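Local coordinates for protein carboxylic ester hydrolase (PDB 7K4O) that hydrolyses ester bonds as a serine esterase, probably those of tannins, releasing gallic acid, at residues 224-227 with 228-231; 377-380 with 381-384; 478-481 with 482-486; 515-518 with 519-522; 143-146 with 147-151. All coordinates share one frame; numbering follows the deposited sequence. Where two conformers were deposited one is given.

How the contacts relate
Contacts 1 and 2 are the one pair here that touch: L379 CD1 of contact 2 lies 3.8 Å from Y224 CA of contact 1, so helices 224-232 and 376-390 pack together. Contact 5, at the start of helix 144-169, is centred about 24 Å from contact 2. Contacts 3 and 4 are glycan-flanked neighbours, their centres about 19 Å apart. Contact 3 lies across the chain's centre from contacts 1 and 2. The pocket, which includes S186 and H465, holds 3,4,5-trihydroxybenzoic acid (GDE). The side chain of F150 in contact 5 is about 7 Å from the bound GDE. The side chain of M383 in contact 2 is about 11 Å from the bound GDE. The side chain of S225 in contact 1 is about 12 Å from the bound GDE.

Contact 1. Residues 224-227 with 228-231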
loop_
_atom_site.group_PDB
_atom_site.type_symbol
_atom_site.label_atom_id
_atom_site.label_comp_id
_atom_site.label_asym_id
_atom_site.label_seq_id
_atom_site.Cartn_x
_atom_site.Cartn_y
_atom_site.Cartn_z
ATOM N N TYR A 224 9.943 7.415 14.390
ATOM C CA TYR A 224 9.791 8.826 14.822
ATOM C C TYR A 224 9.052 8.914 16.183
ATOM O O TYR A 224 9.560 9.561 17.138
ATOM C CB TYR A 224 9.082 9.667 13.783
ATOM C CG TYR A 224 8.885 11.093 14.186
ATOM C CD1 TYR A 224 9.926 11.843 14.715
ATOM C CD2 TYR A 224 7.637 11.678 14.112
ATOM C CE1 TYR A 224 9.715 13.145 15.138
ATOM C CE2 TYR A 224 7.427 12.981 14.511
ATOM C CZ TYR A 224 8.455 13.708 15.079
ATOM O OH TYR A 224 8.235 15.025 15.458
ATOM N N SER A 225 7.884 8.309 16.317
ATOM C CA SER A 225 7.123 8.314 17.594
ATOM C C SER A 225 8.010 7.830 18.764
ATOM O O SER A 225 7.989 8.468 19.832
ATOM C CB SER A 225 5.902 7.481 17.486
ATOM O OG SER A 225 4.971 8.095 16.615
ATOM N N ASN A 226 8.726 6.737 18.593
ATOM C CA ASN A 226 9.678 6.211 19.603
ATOM C C ASN A 226 10.668 7.317 19.996
ATOM O O ASN A 226 10.930 7.506 21.230
ATOM C CB ASN A 226 10.482 5.030 19.088
ATOM C CG ASN A 226 9.767 3.712 18.940
ATOM O OD1 ASN A 226 10.185 2.892 18.116
ATOM N ND2 ASN A 226 8.729 3.469 19.723
ATOM N N VAL A 227 11.226 8.036 19.029
ATOM C CA VAL A 227 12.289 9.023 19.316
ATOM C C VAL A 227 11.666 10.270 19.959
ATOM O O VAL A 227 12.314 10.896 20.826
ATOM C CB VAL A 227 13.128 9.298 18.067
ATOM C CG1 VAL A 227 14.077 10.448 18.292
ATOM C CG2 VAL A 227 13.875 8.023 17.657
ATOM N N VAL A 228 10.431 10.604 19.611
ATOM C CA VAL A 228 9.709 11.719 20.290
ATOM C C VAL A 228 9.565 11.359 21.774
ATOM O O VAL A 228 9.808 12.235 22.632
ATOM C CB VAL A 228 8.321 11.997 19.681
ATOM C CG1 VAL A 228 7.512 12.933 20.575
ATOM C CG2 VAL A 228 8.440 12.585 18.278
ATOM N N GLU A 229 9.123 10.155 22.063
ATOM C CA GLU A 229 8.901 9.704 23.458
ATOM C C GLU A 229 10.245 9.779 24.205
ATOM O O GLU A 229 10.270 10.253 25.366
ATOM C CB GLU A 229 8.336 8.299 23.496
ATOM C CG GLU A 229 6.920 8.228 22.972
ATOM C CD GLU A 229 6.370 6.838 22.739
ATOM O OE1 GLU A 229 7.114 5.839 22.836
ATOM O OE2 GLU A 229 5.158 6.762 22.505
ATOM N N LYS A 230 11.315 9.301 23.598
ATOM C CA LYS A 230 12.663 9.336 24.238
ATOM C C LYS A 230 13.088 10.782 24.448
ATOM O O LYS A 230 13.591 11.114 25.542
ATOM C CB LYS A 230 13.744 8.723 23.351
ATOM C CG LYS A 230 13.905 7.219 23.396
ATOM C CD LYS A 230 14.883 6.771 22.312
ATOM C CE LYS A 230 16.205 7.517 22.313
ATOM N NZ LYS A 230 17.050 7.039 23.423
ATOM N N THR A 231 12.952 11.611 23.432
ATOM C CA THR A 231 13.432 12.998 23.461
ATOM C C THR A 231 12.683 13.814 24.540
ATOM O O THR A 231 13.340 14.600 25.244
ATOM C CB THR A 231 13.275 13.647 22.095
ATOM O OG1 THR A 231 14.049 12.908 21.148
ATOM C CG2 THR A 231 13.753 15.076 22.100
#
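V228 and V227 bury the most surface here, and each meets a residue four places away on one helix. V228 puts CG2 over a face of the Y224 ring, 3.7 Å from its centroid and displaced toward the rim. This is a CH-pi contact. CZ and CE1 of Y224 are both 3.4 Å from V228 CG2. Y224 reaches this place because its CG is anti to the backbone N (chi1 179°). The ring crosses V228 at a slant, its face under CG2. Y224 OH bonds to T308 O. V227 acts through its carbonyl. V227 O accepts from T231 N at 2.8 Å and from T231 OG1 at 2.7 Å. The two donors come from opposite faces of the carbonyl plane, so two bonds grip this oxygen. N226 is tied by its amide to D348 and D350. Helix 224-232 packs on two others: V228 touches V305 and T308 of helix 300-310, while V227 and T231 meet Y376 of helix 376-390.

Contact 2. Residues 377-380 with 381-384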
loop_
_atom_site.group_PDB
_atom_site.type_symbol
_atom_site.label_atom_id
_atom_site.label_comp_id
_atom_site.label_asym_id
_atom_site.label_seq_id
_atom_site.Cartn_x
_atom_site.Cartn_y
_atom_site.Cartn_z
ATOM N N ASP A 377 18.074 13.920 14.436
ATOM C CA ASP A 377 19.098 14.043 13.374
ATOM C C ASP A 377 19.555 12.651 12.896
ATOM O O ASP A 377 19.872 12.548 11.684
ATOM C CB ASP A 377 20.292 14.891 13.857
ATOM C CG ASP A 377 20.024 16.386 13.934
ATOM O OD1 ASP A 377 18.998 16.860 13.426
ATOM O OD2 ASP A 377 20.878 17.106 14.548
ATOM N N THR A 378 19.615 11.644 13.763
ATOM C CA THR A 378 19.978 10.258 13.358
ATOM C C THR A 378 18.917 9.806 12.326
ATOM O O THR A 378 19.308 9.203 11.291
ATOM C CB THR A 378 19.962 9.271 14.521
ATOM O OG1 THR A 378 20.731 9.812 15.606
ATOM C CG2 THR A 378 20.495 7.892 14.203
ATOM N N LEU A 379 17.653 10.066 12.618
ATOM C CA LEU A 379 16.535 9.663 11.695
ATOM C C LEU A 379 16.698 10.410 10.364
ATOM O O LEU A 379 16.570 9.783 9.276
ATOM C CB LEU A 379 15.171 9.950 12.327
ATOM C CG LEU A 379 14.866 9.223 13.629
ATOM C CD1 LEU A 379 13.457 9.516 14.071
ATOM C CD2 LEU A 379 15.065 7.727 13.543
ATOM N N LYS A 380 16.980 11.707 10.391
ATOM C CA LYS A 380 17.218 12.486 9.161
ATOM C C LYS A 380 18.350 11.842 8.360
ATOM O O LYS A 380 18.220 11.668 7.151
ATOM C CB LYS A 380 17.550 13.932 9.505
ATOM C CG LYS A 380 18.051 14.753 8.333
ATOM C CD LYS A 380 18.566 16.113 8.756
ATOM C CE LYS A 380 19.078 16.926 7.592
ATOM N NZ LYS A 380 19.402 18.311 8.004
ATOM N N ASP A 381 19.447 11.514 9.013
ATOM C CA ASP A 381 20.634 10.985 8.303
ATOM C C ASP A 381 20.272 9.648 7.625
ATOM O O ASP A 381 20.732 9.420 6.498
ATOM C CB ASP A 381 21.820 10.782 9.260
ATOM C CG ASP A 381 22.409 12.104 9.770
ATOM O OD1 ASP A 381 22.138 13.148 9.172
ATOM O OD2 ASP A 381 23.131 12.051 10.792
ATOM N N TRP A 382 19.500 8.812 8.297
ATOM C CA TRP A 382 19.026 7.522 7.708
ATOM C C TRP A 382 18.126 7.803 6.507
ATOM O O TRP A 382 18.279 7.104 5.458
ATOM C CB TRP A 382 18.341 6.695 8.775
ATOM C CG TRP A 382 19.276 5.924 9.659
ATOM C CD1 TRP A 382 20.477 5.359 9.350
ATOM C CD2 TRP A 382 19.018 5.589 11.031
ATOM N NE1 TRP A 382 20.965 4.700 10.444
ATOM C CE2 TRP A 382 20.086 4.797 11.472
ATOM C CE3 TRP A 382 17.931 5.785 11.881
ATOM C CZ2 TRP A 382 20.124 4.253 12.754
ATOM C CZ3 TRP A 382 17.948 5.223 13.142
ATOM C CH2 TRP A 382 19.043 4.477 13.566
ATOM N N MET A 383 17.262 8.792 6.581
ATOM C CA MET A 383 16.353 9.034 5.430
ATOM C C MET A 383 17.176 9.470 4.225
ATOM O O MET A 383 16.919 9.028 3.076
ATOM C CB MET A 383 15.271 10.055 5.776
ATOM C CG MET A 383 14.373 9.542 6.881
ATOM S SD MET A 383 13.044 10.693 7.220
ATOM C CE MET A 383 12.160 9.799 8.484
ATOM N N ILE A 384 18.128 10.386 4.446
ATOM C CA ILE A 384 18.939 10.961 3.343
ATOM C C ILE A 384 19.899 9.924 2.794
ATOM O O ILE A 384 20.027 9.836 1.555
ATOM C CB ILE A 384 19.668 12.236 3.814
ATOM C CG1 ILE A 384 18.617 13.308 4.129
ATOM C CG2 ILE A 384 20.657 12.694 2.747
ATOM C CD1 ILE A 384 19.190 14.651 4.644
#
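T378 and W382 lie side by side and point the same way, with the methyl of T378 over the indole. T378 CG2 is 3.7 Å from the centroid of the six-membered ring and only 10° off its normal, a CH-pi contact. The threonine sets this up by turning CG2 anti to its own N, while OG1 (chi1 -50°) bonds back to T375 N. L379 meets the same ring differently. Its CD2 comes to the edge, near the ring plane, 3.8 Å from W382 CZ3. The indole is thus touched on a face and at an edge by consecutive residues. The next residue, K380, has two deposited conformers. In one, less certain for that reason, it runs extended alongside I384 and ends in a salt bridge with D315. The backbone is regular helix, with I384 N bonded to K380 O at 3.0 Å. Helix 376-390 packs against helix 215-221 through W382 and M383, and W382 also reaches I357 and V361 of helix 351-361.

Contact 3. Residues 478-481 with 482-486; sequences PQTN and MAVMI. With MAN (alpha-D-mannopyranose), chain B; NAG (2-acetamido-2-deoxy-beta-D-glucopyranose), chain C; FWN (2-[2-(2-ethoxyethoxy)ethoxy]ethanol), chain S.
Q479 OE1 accepts from MAN O4 at 2.7 Å. The Q479 chain is extended, and its NE2 bonds to S47 O, so the amide joins protein and mannose. Next along the chain, T480 O accepts from V484 N at 3.1 Å, in the carbonyl plane, at the start of helix 481-491. V484 CG2 also packs on this oxygen, 3.3 Å from T480 O, because the methyl sits beside the valine N. The next bond in the series joins M485 N to N481 O at 2.9 Å. T480 holds the N-cap position, but its side chain makes no capping bond. Its OG1 (chi1 57°) is turned instead to N499 ND2 of strand 498-502. The acetyl oxygen of the NAG, O7, lies 3.5 Å from T480 CB and 3.8 Å from A483 CB. Further along, I486 CG2 is 3.6 Å from FWN C6. The inner side is largely apolar, though N481 also lies there, and V484 and M485 touch I412 of strand 410-416. The chemistry is thus split: T480, the A483 methyl and the Q479 amide meet attached glycans, while V484, M482 and M485 with N481 pack the helix start on the central sheet.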
loop_
_atom_site.group_PDB
_atom_site.type_symbol
_atom_site.label_atom_id
_atom_site.label_comp_id
_atom_site.label_asym_id
_atom_site.label_seq_id
_atom_site.Cartn_x
_atom_site.Cartn_y
_atom_site.Cartn_z
ATOM N N PRO A 478 -13.230 1.199 -0.955
ATOM C CA PRO A 478 -13.364 0.890 -2.387
ATOM C C PRO A 478 -13.192 -0.606 -2.612
ATOM O O PRO A 478 -12.093 -1.120 -2.723
ATOM C CB PRO A 478 -12.296 1.771 -3.028
ATOM C CG PRO A 478 -11.188 1.809 -1.957
ATOM C CD PRO A 478 -11.935 1.825 -0.621
ATOM N N GLN A 479 -14.306 -1.328 -2.667
ATOM C CA GLN A 479 -14.329 -2.791 -2.783
ATOM C C GLN A 479 -14.442 -3.226 -4.248
ATOM O O GLN A 479 -14.333 -4.412 -4.528
ATOM C CB GLN A 479 -15.496 -3.339 -1.954
ATOM C CG GLN A 479 -15.544 -4.865 -1.881
ATOM C CD GLN A 479 -16.693 -5.345 -0.982
ATOM O OE1 GLN A 479 -17.829 -4.870 -1.138
ATOM N NE2 GLN A 479 -16.426 -6.330 -0.135
ATOM N N THR A 480 -14.588 -2.307 -5.171
ATOM C CA THR A 480 -14.947 -2.646 -6.568
ATOM C C THR A 480 -13.906 -2.073 -7.541
ATOM O O THR A 480 -14.240 -1.671 -8.652
ATOM C CB THR A 480 -16.394 -2.179 -6.832
ATOM O OG1 THR A 480 -16.529 -0.777 -6.571
ATOM C CG2 THR A 480 -17.391 -3.041 -6.069
ATOM N N ASN A 481 -12.630 -1.996 -7.135
ATOM C CA ASN A 481 -11.646 -1.319 -7.992
ATOM C C ASN A 481 -11.382 -2.091 -9.280
ATOM O O ASN A 481 -11.070 -1.420 -10.280
ATOM C CB ASN A 481 -10.353 -1.034 -7.253
ATOM C CG ASN A 481 -10.527 0.042 -6.207
ATOM O OD1 ASN A 481 -11.470 0.855 -6.264
ATOM N ND2 ASN A 481 -9.560 0.129 -5.293
ATOM N N MET A 482 -11.434 -3.411 -9.285
ATOM C CA MET A 482 -11.153 -4.168 -10.529
ATOM C C MET A 482 -12.265 -3.885 -11.554
ATOM O O MET A 482 -11.976 -3.549 -12.733
ATOM C CB MET A 482 -11.039 -5.653 -10.251
ATOM C CG MET A 482 -10.610 -6.439 -11.440
ATOM S SD MET A 482 -8.904 -5.998 -12.010
ATOM C CE MET A 482 -8.767 -7.345 -13.196
ATOM N N ALA A 483 -13.518 -3.883 -11.101
ATOM C CA ALA A 483 -14.631 -3.564 -12.025
ATOM C C ALA A 483 -14.484 -2.127 -12.540
ATOM O O ALA A 483 -14.725 -1.892 -13.747
ATOM C CB ALA A 483 -15.990 -3.779 -11.348
ATOM N N VAL A 484 -14.119 -1.172 -11.679
ATOM C CA VAL A 484 -14.002 0.245 -12.097
ATOM C C VAL A 484 -12.869 0.379 -13.113
ATOM O O VAL A 484 -13.005 1.132 -14.116
ATOM C CB VAL A 484 -13.851 1.161 -10.865
ATOM C CG1 VAL A 484 -13.435 2.577 -11.246
ATOM C CG2 VAL A 484 -15.141 1.148 -10.064
ATOM N N MET A 485 -11.729 -0.268 -12.832
ATOM C CA MET A 485 -10.544 -0.201 -13.735
ATOM C C MET A 485 -10.890 -0.847 -15.079
ATOM O O MET A 485 -10.551 -0.268 -16.112
ATOM C CB MET A 485 -9.329 -0.859 -13.075
ATOM C CG MET A 485 -8.105 -0.750 -13.923
ATOM S SD MET A 485 -7.592 0.898 -14.398
ATOM C CE MET A 485 -6.630 1.341 -12.936
ATOM N N ILE A 486 -11.526 -2.001 -15.067
ATOM C CA ILE A 486 -11.960 -2.632 -16.342
ATOM C C ILE A 486 -12.847 -1.654 -17.105
ATOM O O ILE A 486 -12.679 -1.519 -18.342
ATOM C CB ILE A 486 -12.664 -3.959 -16.071
ATOM C CG1 ILE A 486 -11.663 -5.032 -15.646
ATOM C CG2 ILE A 486 -13.447 -4.389 -17.305
ATOM C CD1 ILE A 486 -12.296 -6.194 -14.990
HETATM C C1 MAN B . -23.283 -7.667 -2.190
HETATM C C2 MAN B . -21.831 -8.161 -2.460
HETATM C C3 MAN B . -20.953 -7.584 -1.353
HETATM C C4 MAN B . -20.946 -6.057 -1.357
HETATM C C5 MAN B . -22.401 -5.553 -1.323
HETATM C C6 MAN B . -22.576 -4.107 -1.669
HETATM O O2 MAN B . -21.363 -7.680 -3.726
HETATM O O3 MAN B . -19.690 -8.199 -1.575
HETATM O O4 MAN B . -20.252 -5.584 -0.199
HETATM O O5 MAN B . -23.255 -6.238 -2.267
HETATM O O6 MAN B . -24.015 -3.664 -1.451
HETATM C C1 NAG C . -20.329 0.200 -6.850
HETATM C C2 NAG C . -20.521 -0.919 -7.830
HETATM C C3 NAG C . -21.945 -1.475 -7.685
HETATM C C4 NAG C . -22.192 -1.887 -6.235
HETATM C C5 NAG C . -21.913 -0.681 -5.348
HETATM C C6 NAG C . -22.068 -0.978 -3.855
HETATM C C7 NAG C . -19.282 -0.884 -9.876
HETATM C C8 NAG C . -18.973 -0.427 -11.227
HETATM N N2 NAG C . -20.306 -0.426 -9.147
HETATM O O3 NAG C . -22.072 -2.634 -8.523
HETATM O O4 NAG C . -23.601 -2.245 -6.156
HETATM O O5 NAG C . -20.557 -0.274 -5.557
HETATM O O6 NAG C . -21.739 0.146 -3.095
HETATM O O7 NAG C . -18.554 -1.743 -9.487
HETATM O O4 FWN S . -16.963 -6.977 -16.139
HETATM C C5 FWN S . -16.726 -5.987 -15.195
HETATM C C6 FWN S . -16.691 -4.593 -15.707
HETATM O O7 FWN S . -17.282 -3.570 -15.027
HETATM C C8 FWN S . -18.613 -3.312 -15.246
HETATM C C9 FWN S . -19.361 -2.645 -14.152
HETATM O O10 FWN S . -20.043 -3.442 -13.245
HETATM C C11 FWN S . -21.236 -2.990 -12.711
HETATM C C12 FWN S . -21.845 -3.811 -11.644
HETATM O O13 FWN S . -22.067 -5.137 -11.966
HETATM C C14 FWN S . -22.408 -6.011 -10.948
HETATM C C1 FWN S . -22.438 -7.485 -11.196
#

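Contact 4. Residues 515-518 with 519-522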
loop_
_atom_site.group_PDB
_atom_site.type_symbol
_atom_site.label_atom_id
_atom_site.label_comp_id
_atom_site.label_asym_id
_atom_site.label_seq_id
_atom_site.Cartn_x
_atom_site.Cartn_y
_atom_site.Cartn_z
ATOM N N CYS A 515 -14.181 11.401 -3.757
ATOM C CA CYS A 515 -13.667 12.537 -4.547
ATOM C C CYS A 515 -12.228 12.261 -5.011
ATOM O O CYS A 515 -11.447 11.657 -4.237
ATOM C CB CYS A 515 -13.677 13.833 -3.730
ATOM S SG CYS A 515 -15.366 14.317 -3.261
ATOM N N ALA A 516 -11.930 12.659 -6.229
ATOM C CA ALA A 516 -10.598 12.584 -6.855
ATOM C C ALA A 516 -9.824 13.821 -6.455
ATOM O O ALA A 516 -10.295 14.954 -6.677
ATOM C CB ALA A 516 -10.692 12.513 -8.354
ATOM N N TRP A 517 -8.643 13.596 -5.903
ATOM C CA TRP A 517 -7.655 14.663 -5.641
ATOM C C TRP A 517 -7.539 15.524 -6.874
ATOM O O TRP A 517 -7.487 15.022 -7.991
ATOM C CB TRP A 517 -6.290 14.022 -5.276
ATOM C CG TRP A 517 -5.242 15.033 -4.938
ATOM C CD1 TRP A 517 -4.280 15.532 -5.749
ATOM C CD2 TRP A 517 -5.150 15.772 -3.702
ATOM N NE1 TRP A 517 -3.578 16.519 -5.096
ATOM C CE2 TRP A 517 -4.111 16.697 -3.856
ATOM C CE3 TRP A 517 -5.903 15.783 -2.522
ATOM C CZ2 TRP A 517 -3.777 17.616 -2.858
ATOM C CZ3 TRP A 517 -5.546 16.661 -1.511
ATOM C CH2 TRP A 517 -4.520 17.577 -1.705
ATOM N N PRO A 518 -7.422 16.865 -6.783
ATOM C CA PRO A 518 -7.333 17.640 -5.532
ATOM C C PRO A 518 -8.644 18.171 -4.945
ATOM O O PRO A 518 -8.592 18.985 -4.016
ATOM C CB PRO A 518 -6.502 18.839 -5.996
ATOM C CG PRO A 518 -6.963 19.082 -7.407
ATOM C CD PRO A 518 -7.208 17.694 -7.958
ATOM N N LEU A 519 -9.767 17.643 -5.418
ATOM C CA LEU A 519 -11.070 17.965 -4.811
ATOM C C LEU A 519 -11.166 17.242 -3.474
ATOM O O LEU A 519 -10.552 16.165 -3.263
ATOM C CB LEU A 519 -12.197 17.552 -5.777
ATOM C CG LEU A 519 -12.144 18.216 -7.156
ATOM C CD1 LEU A 519 -13.231 17.633 -8.053
ATOM C CD2 LEU A 519 -12.304 19.729 -7.040
ATOM N N ARG A 520 -11.955 17.801 -2.553
ATOM C CA ARG A 520 -12.240 17.178 -1.243
ATOM C C ARG A 520 -13.751 17.030 -1.055
ATOM O O ARG A 520 -14.508 17.828 -1.635
ATOM C CB ARG A 520 -11.739 18.030 -0.064
ATOM C CG ARG A 520 -10.315 18.531 -0.114
ATOM C CD ARG A 520 -9.279 17.461 -0.342
ATOM N NE ARG A 520 -9.294 16.384 0.618
ATOM C CZ ARG A 520 -9.319 15.077 0.277
ATOM N NH1 ARG A 520 -9.372 14.706 -1.002
ATOM N NH2 ARG A 520 -9.289 14.174 1.212
ATOM N N PRO A 521 -14.219 16.074 -0.229
ATOM C CA PRO A 521 -15.649 15.863 -0.034
ATOM C C PRO A 521 -16.248 16.913 0.905
ATOM O O PRO A 521 -15.642 17.277 1.890
ATOM C CB PRO A 521 -15.753 14.484 0.592
ATOM C CG PRO A 521 -14.419 14.297 1.287
ATOM C CD PRO A 521 -13.437 14.995 0.384
ATOM N N LEU A 522 -17.445 17.357 0.579
ATOM C CA LEU A 522 -18.225 18.220 1.508
ATOM C C LEU A 522 -19.692 17.862 1.322
ATOM O O LEU A 522 -20.170 17.863 0.159
ATOM C CB LEU A 522 -17.934 19.675 1.166
ATOM C CG LEU A 522 -18.565 20.689 2.126
ATOM C CD1 LEU A 522 -17.999 20.478 3.513
ATOM C CD2 LEU A 522 -18.330 22.115 1.622
HETATM O O HOH W 1 -10.161 12.052 -1.863
#
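The chain turns tightly here: L519 N bonds to A516 O at 3.0 Å, closing a beta turn over A516-L519 with a cis peptide before P518, a type VI turn. The bond is bent, with an N-H...O angle of 138°. The turn leads into strand 520-524, which pairs antiparallel with strand 529-533. C515 lies against the returning chain. Its SG is 3.6 Å from P521 CA and is disulfide-bonded to C532, tying the residue before the turn to strand 529-533. R520 is bent at chi2 and chi3. Its NH1 comes to the edge of the W517 ring, 3.9 Å from W517 CE3, while W517 CZ3 lies over a face of the guanidinium. The two planes are 51° apart. W517 NE1 bonds to E432, R520 NE makes a salt bridge with D267, and R520 NH2 bonds to T459 OG1. R520 NH1 also donates to L519 O at 2.9 Å, and a water accepts from R520 NH1 at 2.9 Å while donating to C515 O at 2.7 Å.

Contact 5. Residues 143-146 with 147-151; sequences DYET and LYMFA
The Y148 ring takes Y144 O at its edge, in the ring plane, with Y148 CD1 3.3 Å from that oxygen. Y144's own ring is met near its plane by L147 CD2, a loose contact of 4.4 Å to Y144 CD1. The carboxylate of E145 is the third flat group. Its OE1 lies 3.3 Å from M149 CG, and the two side chains cross at a slant. E145 gets there by leaving with CG anti to its N and then bending at chi2 (66°), which swings the acid toward the next turn. Its other oxygen, OE2, makes a salt bridge with K153, a partner two turns on. These residues open helix 144-169. D143 is the N-cap: its OD1 accepts from T146 N at 3.3 Å, and the donor comes from above the carboxylate plane. The first helical bond is L147 N to D143 O at 3.1 Å. T146 OG1 bonds to A134 O, which ties the first turn to a loop. The F150 ring lies against helix 187-196, where it makes a cation-pi contact with R190, and R190 also bonds to the carbonyls of F150 and A151.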
loop_
_atom_site.group_PDB
_atom_site.type_symbol
_atom_site.label_atom_id
_atom_site.label_comp_id
_atom_site.label_asym_id
_atom_site.label_seq_id
_atom_site.Cartn_x
_atom_site.Cartn_y
_atom_site.Cartn_z
ATOM N N ASP A 143 22.254 -10.051 -0.018
ATOM C CA ASP A 143 21.993 -10.842 -1.228
ATOM C C ASP A 143 21.372 -9.847 -2.225
ATOM O O ASP A 143 20.140 -9.536 -2.117
ATOM C CB ASP A 143 21.060 -11.987 -0.915
ATOM C CG ASP A 143 20.832 -12.936 -2.068
ATOM O OD1 ASP A 143 20.960 -12.491 -3.221
ATOM O OD2 ASP A 143 20.529 -14.129 -1.813
ATOM N N TYR A 144 22.174 -9.315 -3.134
ATOM C CA TYR A 144 21.641 -8.333 -4.119
ATOM C C TYR A 144 20.557 -8.950 -4.999
ATOM O O TYR A 144 19.678 -8.156 -5.447
ATOM C CB TYR A 144 22.767 -7.749 -4.969
ATOM C CG TYR A 144 23.761 -6.932 -4.186
ATOM C CD1 TYR A 144 23.388 -5.747 -3.577
ATOM C CD2 TYR A 144 25.084 -7.305 -4.098
ATOM C CE1 TYR A 144 24.271 -4.972 -2.856
ATOM C CE2 TYR A 144 25.997 -6.530 -3.392
ATOM C CZ TYR A 144 25.596 -5.367 -2.772
ATOM O OH TYR A 144 26.530 -4.600 -2.103
ATOM N N GLU A 145 20.614 -10.229 -5.296
ATOM C CA GLU A 145 19.576 -10.876 -6.117
ATOM C C GLU A 145 18.227 -10.719 -5.385
ATOM O O GLU A 145 17.195 -10.370 -6.021
ATOM C CB GLU A 145 19.887 -12.339 -6.412
ATOM C CG GLU A 145 18.767 -13.038 -7.166
ATOM C CD GLU A 145 18.482 -12.581 -8.581
ATOM O OE1 GLU A 145 17.463 -13.122 -9.199
ATOM O OE2 GLU A 145 19.230 -11.748 -9.118
ATOM N N THR A 146 18.201 -10.990 -4.081
ATOM C CA THR A 146 16.971 -10.819 -3.281
ATOM C C THR A 146 16.496 -9.382 -3.359
ATOM O O THR A 146 15.287 -9.137 -3.561
ATOM C CB THR A 146 17.168 -11.225 -1.814
ATOM O OG1 THR A 146 17.665 -12.557 -1.772
ATOM C CG2 THR A 146 15.891 -11.070 -1.027
ATOM N N LEU A 147 17.398 -8.418 -3.152
ATOM C CA LEU A 147 17.063 -6.999 -3.203
ATOM C C LEU A 147 16.410 -6.655 -4.540
ATOM O O LEU A 147 15.339 -6.029 -4.525
ATOM C CB LEU A 147 18.322 -6.148 -2.986
ATOM C CG LEU A 147 18.131 -4.669 -3.173
ATOM C CD1 LEU A 147 17.251 -4.095 -2.085
ATOM C CD2 LEU A 147 19.445 -3.904 -3.169
ATOM N N TYR A 148 17.048 -7.038 -5.639
ATOM C CA TYR A 148 16.535 -6.657 -6.980
ATOM C C TYR A 148 15.211 -7.395 -7.271
ATOM O O TYR A 148 14.299 -6.752 -7.876
ATOM C CB TYR A 148 17.576 -6.910 -8.075
ATOM C CG TYR A 148 18.484 -5.720 -8.255
ATOM C CD1 TYR A 148 19.514 -5.471 -7.347
ATOM C CD2 TYR A 148 18.371 -4.862 -9.333
ATOM C CE1 TYR A 148 20.351 -4.374 -7.507
ATOM C CE2 TYR A 148 19.186 -3.743 -9.494
ATOM C CZ TYR A 148 20.207 -3.511 -8.576
ATOM O OH TYR A 148 21.067 -2.455 -8.729
ATOM N N MET A 149 15.125 -8.682 -6.956
ATOM C CA MET A 149 13.868 -9.426 -7.176
ATOM C C MET A 149 12.714 -8.791 -6.357
ATOM O O MET A 149 11.635 -8.541 -6.922
ATOM C CB MET A 149 14.072 -10.873 -6.768
ATOM C CG MET A 149 14.839 -11.677 -7.801
ATOM S SD MET A 149 13.901 -11.888 -9.365
ATOM C CE MET A 149 12.889 -13.287 -8.877
ATOM N N PHE A 150 12.925 -8.457 -5.089
ATOM C CA PHE A 150 11.892 -7.801 -4.266
ATOM C C PHE A 150 11.574 -6.417 -4.815
ATOM O O PHE A 150 10.396 -6.023 -4.904
ATOM C CB PHE A 150 12.368 -7.720 -2.815
ATOM C CG PHE A 150 11.379 -7.204 -1.804
ATOM C CD1 PHE A 150 10.124 -7.776 -1.660
ATOM C CD2 PHE A 150 11.712 -6.166 -0.959
ATOM C CE1 PHE A 150 9.244 -7.326 -0.691
ATOM C CE2 PHE A 150 10.808 -5.679 -0.015
ATOM C CZ PHE A 150 9.609 -6.293 0.152
ATOM N N ALA A 151 12.602 -5.643 -5.178
ATOM C CA ALA A 151 12.463 -4.255 -5.640
ATOM C C ALA A 151 11.546 -4.192 -6.861
ATOM O O ALA A 151 10.650 -3.348 -6.832
ATOM C CB ALA A 151 13.800 -3.625 -5.938
#